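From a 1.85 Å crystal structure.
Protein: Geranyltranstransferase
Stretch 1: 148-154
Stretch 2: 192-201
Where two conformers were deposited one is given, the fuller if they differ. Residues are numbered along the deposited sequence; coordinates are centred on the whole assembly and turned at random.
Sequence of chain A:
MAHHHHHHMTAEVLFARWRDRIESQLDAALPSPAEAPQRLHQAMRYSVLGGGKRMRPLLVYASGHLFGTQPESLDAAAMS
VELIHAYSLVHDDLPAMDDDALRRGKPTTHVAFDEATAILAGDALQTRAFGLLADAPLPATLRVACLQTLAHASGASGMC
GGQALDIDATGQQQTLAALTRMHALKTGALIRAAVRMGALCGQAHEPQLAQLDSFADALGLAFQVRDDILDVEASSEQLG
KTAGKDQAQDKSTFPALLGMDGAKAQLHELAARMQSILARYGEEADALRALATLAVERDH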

# COMPACT_ATOMS: atom_id res chain seq x y z
N GLN A 148 -11.84 -2.10 -1.94
CA GLN A 148 -11.70 -2.71 -3.26
C GLN A 148 -11.51 -1.65 -4.32
O GLN A 148 -10.68 -1.80 -5.24
CB GLN A 148 -12.94 -3.54 -3.59
CG GLN A 148 -13.19 -4.75 -2.71
CD GLN A 148 -14.53 -5.39 -2.99
OE1 GLN A 148 -15.56 -4.71 -3.00
NE2 GLN A 148 -14.53 -6.67 -3.26
N THR A 149 -12.30 -0.58 -4.24
CA THR A 149 -12.21 0.48 -5.25
C THR A 149 -10.82 1.10 -5.25
O THR A 149 -10.20 1.28 -6.31
CB THR A 149 -13.28 1.56 -4.96
OG1 THR A 149 -14.58 0.99 -5.15
CG2 THR A 149 -13.13 2.78 -5.89
N LEU A 150 -10.31 1.44 -4.06
CA LEU A 150 -9.03 2.14 -3.98
C LEU A 150 -7.88 1.23 -4.42
O LEU A 150 -6.96 1.68 -5.12
CB LEU A 150 -8.79 2.64 -2.55
CG LEU A 150 -7.56 3.54 -2.41
CD1 LEU A 150 -7.75 4.85 -3.19
CD2 LEU A 150 -7.34 3.83 -0.91
N ALA A 151 -7.92 -0.04 -4.01
CA ALA A 151 -6.85 -0.96 -4.41
C ALA A 151 -6.83 -1.15 -5.92
O ALA A 151 -5.77 -1.13 -6.55
CB ALA A 151 -7.02 -2.31 -3.72
N HIS A 152 -8.01 -1.36 -6.52
CA HIS A 152 -8.04 -1.57 -7.97
C HIS A 152 -7.50 -0.35 -8.71
O HIS A 152 -6.77 -0.49 -9.71
CB HIS A 152 -9.46 -1.87 -8.46
CG HIS A 152 -9.53 -2.14 -9.93
ND1 HIS A 152 -10.12 -1.28 -10.83
CD2 HIS A 152 -9.05 -3.18 -10.67
CE1 HIS A 152 -10.02 -1.78 -12.05
NE2 HIS A 152 -9.38 -2.93 -11.98
N ALA A 153 -7.84 0.84 -8.24
CA ALA A 153 -7.43 2.06 -8.92
C ALA A 153 -5.98 2.44 -8.66
O ALA A 153 -5.42 3.23 -9.43
CB ALA A 153 -8.35 3.21 -8.49
N SER A 154 -5.36 1.92 -7.61
CA SER A 154 -4.04 2.38 -7.21
C SER A 154 -2.91 1.46 -7.63
O SER A 154 -1.76 1.92 -7.67
CB SER A 154 -3.99 2.54 -5.69
OG SER A 154 -4.98 3.45 -5.27
N ARG A 192 -11.38 8.52 -10.88
CA ARG A 192 -12.65 7.80 -10.88
C ARG A 192 -12.91 7.14 -9.53
O ARG A 192 -14.05 7.09 -9.07
CB ARG A 192 -12.67 6.75 -12.00
CG ARG A 192 -12.73 7.38 -13.39
CD ARG A 192 -12.30 6.37 -14.44
NE ARG A 192 -13.23 5.25 -14.52
CZ ARG A 192 -13.07 4.22 -15.33
NH1 ARG A 192 -12.00 4.12 -16.12
NH2 ARG A 192 -13.99 3.26 -15.37
N ALA A 193 -11.86 6.63 -8.88
CA ALA A 193 -12.07 6.04 -7.55
C ALA A 193 -12.60 7.07 -6.57
O ALA A 193 -13.47 6.76 -5.74
CB ALA A 193 -10.77 5.43 -7.01
N ALA A 194 -12.10 8.30 -6.63
CA ALA A 194 -12.55 9.31 -5.69
C ALA A 194 -14.04 9.56 -5.85
O ALA A 194 -14.79 9.55 -4.86
CB ALA A 194 -11.77 10.61 -5.87
N VAL A 195 -14.50 9.72 -7.09
CA VAL A 195 -15.93 9.93 -7.32
C VAL A 195 -16.73 8.70 -6.90
O VAL A 195 -17.80 8.82 -6.29
CB VAL A 195 -16.17 10.30 -8.79
CG1 VAL A 195 -17.69 10.25 -9.15
CG2 VAL A 195 -15.55 11.69 -9.08
N ARG A 196 -16.24 7.50 -7.24
CA ARG A 196 -16.99 6.30 -6.88
C ARG A 196 -17.12 6.15 -5.37
O ARG A 196 -18.18 5.76 -4.87
CB ARG A 196 -16.32 5.06 -7.49
CG ARG A 196 -16.98 3.77 -7.05
CD ARG A 196 -16.32 2.55 -7.72
NE ARG A 196 -16.80 1.31 -7.13
CZ ARG A 196 -17.93 0.72 -7.47
NH1 ARG A 196 -18.70 1.19 -8.44
NH2 ARG A 196 -18.30 -0.39 -6.83
N MET A 197 -16.04 6.43 -4.63
CA MET A 197 -16.08 6.24 -3.18
C MET A 197 -17.03 7.22 -2.52
O MET A 197 -17.79 6.84 -1.61
CB MET A 197 -14.68 6.34 -2.59
CG MET A 197 -13.79 5.17 -3.09
SD MET A 197 -12.02 5.47 -2.89
CE MET A 197 -11.96 5.02 -1.21
N GLY A 198 -17.00 8.49 -2.95
CA GLY A 198 -17.96 9.44 -2.41
C GLY A 198 -19.39 9.00 -2.65
O GLY A 198 -20.24 9.12 -1.76
N ALA A 199 -19.66 8.46 -3.84
CA ALA A 199 -21.02 8.02 -4.16
C ALA A 199 -21.38 6.76 -3.39
O ALA A 199 -22.53 6.61 -2.96
CB ALA A 199 -21.16 7.80 -5.67
N LEU A 200 -20.41 5.84 -3.21
CA LEU A 200 -20.68 4.67 -2.37
C LEU A 200 -21.04 5.10 -0.96
O LEU A 200 -21.96 4.54 -0.35
CB LEU A 200 -19.47 3.75 -2.35
CG LEU A 200 -19.24 2.93 -3.61
CD1 LEU A 200 -17.89 2.22 -3.49
CD2 LEU A 200 -20.37 1.92 -3.77
N CYS A 201 -20.32 6.07 -0.40
CA CYS A 201 -20.65 6.51 0.95
C CYS A 201 -22.02 7.19 0.98
O CYS A 201 -22.69 7.18 2.02
CB CYS A 201 -19.56 7.44 1.50
SG CYS A 201 -17.98 6.63 1.81

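How do the two stretches lie against each other? Both are helical, and their N-to-C directions differ by 175°, so they run almost exactly antiparallel, with the axes approaching to 9.4 Å. The backbones come nearest at T149 and A193, whose CA atoms are 6.0 Å apart. The side chains at this point are small: A193 carries only a methyl group and T149 a short branched side chain. The contact is modest, burying 272 Å² over both sides, and T149 has the largest share of any residue.

What polar interaction joins the helices? A single hydrogen bond crosses between them, from R196 NE to T149 OG1, with 3.0 Å between the two atoms and an N-H...O angle of 148°. The side chain of R196 is extended, with chi1, chi2 and chi3 all t, and this carries its guanidinium alongside the other helix. T149 OG1 meets that group at its edge, near its plane, where an N-H can point at the oxygen. R196 itself is exposed while T149 is buried, so the bond lies where the packed interior of the contact gives way to its border. T149 OG1 also has a hydrogen-bonding partner elsewhere in the structure.

How does T149 fit the surface it faces? Its side chain is a knob in a hole made by A193, R196, M197 and L200, four residues at the i, i+3, i+4 and i+7 positions of the facing helix. T149 CG2 lies 3.7 Å from A193 CB, 3.7 Å from M197 CG and 3.7 Å from R196 CD, so the methyl also packs against the aliphatic part of the arginine; T149 OG1 takes the hydrogen bond from R196 NE and comes within 3.9 Å of L200 CD1. One short side chain thus combines methyl packing with a polar link.

Which purely apolar contacts complete the interface? A153, one helical turn after T149, points toward the other helix and sets its CB 3.6 Å from A193 CB, a close meeting of two methyl groups. A193 therefore packs against both T149 and A153. L150, whose CA-to-CB bond points sideways, makes a looser contact: L150 CB is 4.2 Å from M197 CE. M197 in turn touches two successive residues of the first stretch, using its CG near T149 and its terminal methyl near L150.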